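Local coordinates for protein type IV pilin structural subunit (Pseudomonas aeruginosa, PDB 3JYZ) that probably polymerises through its long N-terminal helix into type IV pili, the thin surface filaments that bacteria use for adhesion and twitching motility, at residues Thr58-Asp63 / Gly68-Thr73; Leu15-Pro20 / Leu50-Lys55; Lys22-Thr27 / Thr40-Gln45. All coordinates share one frame; numbering follows the deposited sequence.

Interaction 1 (Thr58-Asp63 / Gly68-Thr73); sequences TSVLMD and GVITIT
Backbone hydrogen bonds do most of the joining between Thr58-Asp63 and Gly68-Thr73. Leu61 and Thr71 form a hydrogen-bonded antiparallel pair, with Thr71 N 2.9 Å from Leu61 O and the return bond nearly as short; Thr73 N reaches Ser59 O at 2.9 Å. At the open end of the pair Thr73 O accepts from two donors: from Thr58 N at 2.7 Å, strongly bent, and from Ser59 N over a longer, weak bond. With Thr58 and Ser59 both opposite Thr73, this is a classic beta bulge, placed where the chain turns a corner. The two strands make a beta hairpin at the edge of the antiparallel pilin sheet, and beyond it Ile70 and Ile72 make backbone hydrogen bonds with Leu90 and Leu88 of strand 87-95.

Apolar contacts lie on the face that carries Val60, Met62, Ile70 and Ile72, which helix 4-28 covers. Val60 CG1, anti to its own N (chi1 179°), meets Ile70 CG2 at 3.6 Å, and Met62 lays CG against Ile70 CG1 at 4.0 Å. The selenomethionine chain then bends at its last torsion (chi3 63°), bringing Met62 CE to 3.8 Å from Gly68 CA.

Water handles polar groups. One molecule ties Ser59 OG, Thr73 OG1 and the carbonyl of Thr71 together on the other face; a second links Asp63 O to Gly68 N, 2.8 Å from each, near the turn.

Interaction 2 (Leu15-Pro20 / Leu50-Lys55); sequences LVLAEP and LGASSK
Leu17 on helix 4-28 comes up against the extended backbone of Ala52-Ser54, its CA 6.9 Å from that of Ala52, just after Gly51 has left helix 33-49 with a positive phi. Leu17 is the one residue of Leu15-Pro20 that touches the other segment, and it does so with its branch point and one methyl. Leu17 CG sits 4.0 Å from Ala52 CB. Leu17 CD2 reaches further along the strand-like run, 3.8 Å from Ser53 C, so it lies against the peptide rather than the side chain of that residue, whose CB points away. Leu17 CD2 then lies 3.9 Å from Ser54 OG and about as close to Ser54 CB. The leucine holds a chi1 of -147°, well off the usual staggered values, and this swings its branch across the loop.

The serine hydroxyls spend their bonding power elsewhere: Ser54 OG takes the backbone N-H groups of Tyr56 and Val57, and Ser53 OG pairs with Ser47 OG. In the pilin fold it is Leu17 that joins the loop between helix 33-49 and strand 57-62 to the flank of helix 4-28, and it also touches Val57. Without a polar bond between the two segments, their contact rests on van der Waals packing at the protein surface, which depends on shape and closeness and imposes no bond direction.

Interaction 3 (Lys22-Thr27 / Thr40-Gln45); sequences KLMIST and TTTWNQ
Met24 of Lys22-Thr27 reaches across to Thr42 and Trp43 of Thr40-Gln45, bringing together helix 4-28 and helix 33-49, the two helices that precede the sheet of this pilin fold. The buried side of the contact belongs to Met24, a selenomethionine, and Trp43. The Met24 chain leaves its helix extended through its first two torsions (chi1 173°) and puts SE 4.0 Å from Trp43 CB and as near to Trp43 N. The first torsion of Trp43 is also extended, at 179°, which points the indole toward helix 4-28. Buried, the ring is surrounded by Pro20, Ala21, Ala52 and Met62, while NE1 donates to the carbonyl of Val60; that bond fixes the rotation of the ring.

Thr42 forms the more open margin: it is partly exposed, and its share of the contact is smaller than that of Trp43. Its OG1 turns back to the Arg38 carbonyl of its own helix, leaving the methyl CG2 to face the selenomethionine. The helices stay well separated, with the closest CA atoms, those of Met24 and Trp43, 8.1 Å apart. At its end the Met24 chain bends (chi3 -61°), setting Met24 CE 4.0 Å from Thr42 CG2 and 4.1 Å from Trp43 CE3, at the edge of the indole and near its plane.

How the interactions relate
All three contacts lie in one chain of pilin fold. The centres of interaction 1 and interaction 2 are about 9 Å apart. Interaction 3 lies about 11 Å from interaction 1 and about 12 Å from interaction 2, again between centres. Helix 4-28 supplies one segment to interactions 2 and 3, and its inner side covers the hairpin of interaction 1. Along the chain, interaction 3 falls within the span that interaction 2 closes, and the hairpin follows. Trp43 lies where they meet, its ring packing on Gly51 and Pro20 of interaction 2. Val60 N also probably bonds to Leu50 O, so helices, loop and sheet form one compact unit.

Interaction 1 (Thr58-Asp63 / Gly68-Thr73)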
# COMPACT_ATOMS: atom_id res chain seq x y z
N THR A 58 -10.78 7.25 1.74
CA THR A 58 -10.54 8.35 2.67
C THR A 58 -9.13 8.90 2.50
O THR A 58 -8.93 10.11 2.41
CB THR A 58 -10.73 7.89 4.12
OG1 THR A 58 -12.12 7.63 4.35
CG2 THR A 58 -10.24 8.94 5.11
N SER A 59 -8.15 8.00 2.42
CA SER A 59 -6.76 8.42 2.41
C SER A 59 -5.85 7.33 1.89
O SER A 59 -6.16 6.14 2.00
CB SER A 59 -6.33 8.84 3.81
OG SER A 59 -6.47 7.78 4.74
N VAL A 60 -4.73 7.75 1.31
CA VAL A 60 -3.66 6.86 0.87
C VAL A 60 -2.40 7.50 1.42
O VAL A 60 -1.93 8.50 0.89
CB VAL A 60 -3.59 6.82 -0.67
CG1 VAL A 60 -2.47 5.90 -1.13
CG2 VAL A 60 -4.94 6.38 -1.26
N LEU A 61 -1.88 6.95 2.51
CA LEU A 61 -0.80 7.62 3.23
C LEU A 61 0.44 6.75 3.36
O LEU A 61 0.35 5.56 3.67
CB LEU A 61 -1.27 8.06 4.62
CG LEU A 61 -2.23 9.25 4.61
CD1 LEU A 61 -2.89 9.41 5.98
CD2 LEU A 61 -1.53 10.54 4.20
N MSE A 62 1.60 7.36 3.15
CA MSE A 62 2.87 6.69 3.40
C MSE A 62 3.24 6.81 4.88
O MSE A 62 3.01 7.83 5.51
CB MSE A 62 3.97 7.30 2.55
CG MSE A 62 3.77 7.04 1.08
SE MSE A 62 5.13 7.86 -0.04
CE MSE A 62 6.70 6.91 0.58
N ASP A 63 3.81 5.74 5.41
CA ASP A 63 4.17 5.70 6.82
C ASP A 63 4.96 6.95 7.23
O ASP A 63 5.92 7.32 6.55
CB ASP A 63 4.98 4.44 7.07
CG ASP A 63 5.34 4.25 8.52
OD1 ASP A 63 6.37 4.82 8.94
OD2 ASP A 63 4.62 3.51 9.22
N GLY A 68 8.05 3.83 3.68
CA GLY A 68 7.50 3.65 2.34
C GLY A 68 6.24 2.80 2.31
O GLY A 68 5.61 2.63 1.26
N VAL A 69 5.84 2.27 3.47
CA VAL A 69 4.63 1.46 3.56
C VAL A 69 3.38 2.33 3.41
O VAL A 69 3.24 3.35 4.08
CB VAL A 69 4.56 0.67 4.87
CG1 VAL A 69 3.20 -0.03 5.02
CG2 VAL A 69 5.69 -0.35 4.93
N ILE A 70 2.47 1.92 2.52
CA ILE A 70 1.27 2.70 2.23
C ILE A 70 0.03 2.09 2.89
O ILE A 70 -0.22 0.89 2.76
CB ILE A 70 1.01 2.78 0.71
CG1 ILE A 70 2.14 3.55 0.01
CG2 ILE A 70 -0.35 3.42 0.41
CD1 ILE A 70 2.12 3.46 -1.51
N THR A 71 -0.75 2.91 3.59
CA THR A 71 -2.03 2.47 4.11
C THR A 71 -3.14 3.13 3.32
O THR A 71 -3.19 4.37 3.21
CB THR A 71 -2.20 2.84 5.59
OG1 THR A 71 -1.15 2.22 6.34
CG2 THR A 71 -3.55 2.37 6.13
N ILE A 72 -4.02 2.32 2.75
CA ILE A 72 -5.22 2.84 2.10
C ILE A 72 -6.38 2.64 3.06
O ILE A 72 -6.64 1.52 3.52
CB ILE A 72 -5.54 2.07 0.82
CG1 ILE A 72 -4.34 2.09 -0.13
CG2 ILE A 72 -6.78 2.66 0.16
CD1 ILE A 72 -4.54 1.16 -1.32
N THR A 73 -7.06 3.74 3.38
CA THR A 73 -8.23 3.72 4.25
C THR A 73 -9.46 4.00 3.40
O THR A 73 -9.52 5.01 2.70
CB THR A 73 -8.09 4.76 5.37
OG1 THR A 73 -6.94 4.46 6.16
CG2 THR A 73 -9.35 4.77 6.26
O HOH W 1 -4.69 5.74 5.16
O HOH W 2 6.93 6.39 4.13

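Interaction 2 (Leu15-Pro20 / Leu50-Lys55)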
# COMPACT_ATOMS: atom_id res chain seq x y z
N LEU A 15 -6.74 0.69 -5.01
CA LEU A 15 -5.43 0.23 -5.42
C LEU A 15 -4.94 1.07 -6.60
O LEU A 15 -3.77 1.44 -6.67
CB LEU A 15 -5.47 -1.26 -5.78
CG LEU A 15 -5.73 -2.16 -4.57
CD1 LEU A 15 -5.89 -3.60 -5.02
CD2 LEU A 15 -4.59 -2.05 -3.57
N VAL A 16 -5.85 1.38 -7.51
CA VAL A 16 -5.49 2.20 -8.66
C VAL A 16 -5.08 3.61 -8.20
O VAL A 16 -4.14 4.21 -8.74
CB VAL A 16 -6.66 2.25 -9.67
CG1 VAL A 16 -6.35 3.23 -10.79
CG2 VAL A 16 -6.92 0.86 -10.23
N LEU A 17 -5.76 4.12 -7.18
CA LEU A 17 -5.45 5.43 -6.61
C LEU A 17 -4.05 5.50 -5.98
O LEU A 17 -3.45 6.57 -5.88
CB LEU A 17 -6.53 5.77 -5.57
CG LEU A 17 -7.02 7.20 -5.32
CD1 LEU A 17 -7.56 7.88 -6.57
CD2 LEU A 17 -8.07 7.21 -4.22
N ALA A 18 -3.52 4.35 -5.56
CA ALA A 18 -2.17 4.30 -4.99
C ALA A 18 -1.05 4.18 -6.03
O ALA A 18 0.13 4.33 -5.70
CB ALA A 18 -2.07 3.15 -3.98
N GLU A 19 -1.40 3.90 -7.28
CA GLU A 19 -0.37 3.71 -8.30
C GLU A 19 0.60 4.89 -8.44
O GLU A 19 1.80 4.68 -8.60
CB GLU A 19 -1.00 3.34 -9.65
CG GLU A 19 -1.51 1.91 -9.71
CD GLU A 19 -0.43 0.87 -9.44
OE1 GLU A 19 0.74 1.10 -9.82
OE2 GLU A 19 -0.74 -0.18 -8.85
N PRO A 20 0.10 6.13 -8.40
CA PRO A 20 1.05 7.24 -8.51
C PRO A 20 2.03 7.33 -7.32
O PRO A 20 3.13 7.88 -7.47
CB PRO A 20 0.15 8.48 -8.57
CG PRO A 20 -1.15 7.97 -9.09
CD PRO A 20 -1.30 6.60 -8.50
N LEU A 50 -4.10 13.99 3.09
CA LEU A 50 -4.58 12.61 3.05
C LEU A 50 -3.97 11.79 1.91
O LEU A 50 -4.30 10.61 1.74
CB LEU A 50 -6.12 12.58 2.97
CG LEU A 50 -6.86 13.24 4.14
CD1 LEU A 50 -8.37 13.01 4.04
CD2 LEU A 50 -6.32 12.73 5.47
N GLY A 51 -3.08 12.40 1.13
CA GLY A 51 -2.35 11.68 0.09
C GLY A 51 -3.14 11.55 -1.20
O GLY A 51 -2.72 12.04 -2.24
N ALA A 52 -4.27 10.85 -1.12
CA ALA A 52 -5.20 10.74 -2.23
C ALA A 52 -6.54 10.36 -1.65
O ALA A 52 -6.62 9.78 -0.57
CB ALA A 52 -4.72 9.69 -3.23
N SER A 53 -7.62 10.68 -2.36
CA SER A 53 -8.94 10.35 -1.87
C SER A 53 -9.94 10.32 -3.02
O SER A 53 -9.65 10.78 -4.13
CB SER A 53 -9.37 11.36 -0.83
OG SER A 53 -9.57 12.62 -1.44
N SER A 54 -11.12 9.78 -2.74
CA SER A 54 -12.17 9.65 -3.74
C SER A 54 -13.46 9.37 -3.00
O SER A 54 -13.49 9.37 -1.78
CB SER A 54 -11.85 8.49 -4.68
OG SER A 54 -11.97 7.26 -4.00
N LYS A 55 -14.51 9.05 -3.71
CA LYS A 55 -15.72 8.68 -3.04
C LYS A 55 -15.55 7.46 -2.13
O LYS A 55 -16.09 7.42 -1.14
CB LYS A 55 -16.87 8.39 -4.05
CG LYS A 55 -18.13 7.96 -3.40
CD LYS A 55 -19.26 7.79 -4.42
CE LYS A 55 -20.47 7.14 -3.79
NZ LYS A 55 -21.69 7.26 -4.59

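Interaction 3 (Lys22-Thr27 / Thr40-Gln45)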
# COMPACT_ATOMS: atom_id res chain seq x y z
N LYS A 22 3.33 4.59 -5.82
CA LYS A 22 4.34 3.60 -6.20
C LYS A 22 5.31 4.20 -7.21
O LYS A 22 6.53 4.01 -7.11
CB LYS A 22 3.68 2.37 -6.80
CG LYS A 22 2.85 1.56 -5.81
CD LYS A 22 2.35 0.29 -6.49
CE LYS A 22 1.57 -0.60 -5.55
NZ LYS A 22 1.10 -1.81 -6.28
N LEU A 23 4.76 4.92 -8.18
CA LEU A 23 5.58 5.54 -9.22
C LEU A 23 6.52 6.57 -8.61
O LEU A 23 7.71 6.59 -8.94
CB LEU A 23 4.71 6.19 -10.29
CG LEU A 23 5.45 6.77 -11.50
CD1 LEU A 23 6.29 5.70 -12.19
CD2 LEU A 23 4.46 7.40 -12.47
N MSE A 24 6.00 7.43 -7.74
CA MSE A 24 6.82 8.45 -7.08
C MSE A 24 7.96 7.83 -6.28
O MSE A 24 9.08 8.32 -6.29
CB MSE A 24 5.98 9.36 -6.17
CG MSE A 24 6.82 10.33 -5.33
SE MSE A 24 5.75 11.51 -4.19
CE MSE A 24 4.72 12.42 -5.61
N ILE A 25 7.67 6.75 -5.57
CA ILE A 25 8.71 6.07 -4.81
C ILE A 25 9.79 5.53 -5.74
O ILE A 25 10.98 5.68 -5.47
CB ILE A 25 8.12 4.95 -3.92
CG1 ILE A 25 7.35 5.57 -2.75
CG2 ILE A 25 9.22 4.04 -3.40
CD1 ILE A 25 6.38 4.63 -2.09
N SER A 26 9.37 4.93 -6.85
CA SER A 26 10.30 4.39 -7.84
C SER A 26 11.25 5.44 -8.40
O SER A 26 12.45 5.21 -8.50
CB SER A 26 9.53 3.75 -8.99
OG SER A 26 10.43 3.28 -9.98
N THR A 27 10.70 6.59 -8.76
CA THR A 27 11.46 7.62 -9.46
C THR A 27 12.17 8.59 -8.53
O THR A 27 13.25 9.10 -8.86
CB THR A 27 10.57 8.43 -10.43
OG1 THR A 27 9.57 9.13 -9.68
CG2 THR A 27 9.89 7.52 -11.43
N THR A 40 7.99 10.72 1.03
CA THR A 40 6.95 10.57 2.04
C THR A 40 6.29 11.91 2.34
O THR A 40 5.06 12.02 2.37
CB THR A 40 7.54 9.96 3.33
OG1 THR A 40 8.05 8.66 3.04
CG2 THR A 40 6.49 9.87 4.43
N THR A 41 7.09 12.94 2.56
CA THR A 41 6.54 14.26 2.84
C THR A 41 5.74 14.81 1.67
O THR A 41 4.64 15.32 1.84
CB THR A 41 7.67 15.23 3.21
OG1 THR A 41 8.26 14.79 4.43
CG2 THR A 41 7.12 16.64 3.40
N THR A 42 6.30 14.69 0.46
CA THR A 42 5.64 15.19 -0.74
C THR A 42 4.30 14.50 -0.96
O THR A 42 3.28 15.16 -1.18
CB THR A 42 6.53 14.96 -1.97
OG1 THR A 42 7.77 15.66 -1.78
CG2 THR A 42 5.85 15.45 -3.24
N TRP A 43 4.30 13.17 -0.91
CA TRP A 43 3.07 12.43 -1.13
C TRP A 43 1.99 12.78 -0.11
O TRP A 43 0.84 13.07 -0.46
CB TRP A 43 3.31 10.91 -1.11
CG TRP A 43 2.01 10.19 -1.31
CD1 TRP A 43 1.19 9.70 -0.34
CD2 TRP A 43 1.37 9.96 -2.56
NE1 TRP A 43 0.06 9.16 -0.92
CE2 TRP A 43 0.15 9.31 -2.28
CE3 TRP A 43 1.71 10.24 -3.89
CZ2 TRP A 43 -0.73 8.92 -3.29
CZ3 TRP A 43 0.83 9.86 -4.89
CH2 TRP A 43 -0.38 9.21 -4.58
N ASN A 44 2.36 12.74 1.17
CA ASN A 44 1.38 12.88 2.25
C ASN A 44 0.73 14.26 2.29
O ASN A 44 -0.37 14.40 2.81
CB ASN A 44 2.00 12.54 3.61
CG ASN A 44 2.23 11.05 3.80
OD1 ASN A 44 2.94 10.63 4.72
ND2 ASN A 44 1.63 10.25 2.94
N GLN A 45 1.39 15.27 1.70
CA GLN A 45 0.86 16.63 1.72
C GLN A 45 -0.30 16.81 0.75
O GLN A 45 -1.11 17.71 0.92
CB GLN A 45 1.97 17.65 1.45
CG GLN A 45 3.03 17.55 2.51
CD GLN A 45 3.99 18.71 2.57
OE1 GLN A 45 4.37 19.15 3.66
NE2 GLN A 45 4.41 19.21 1.41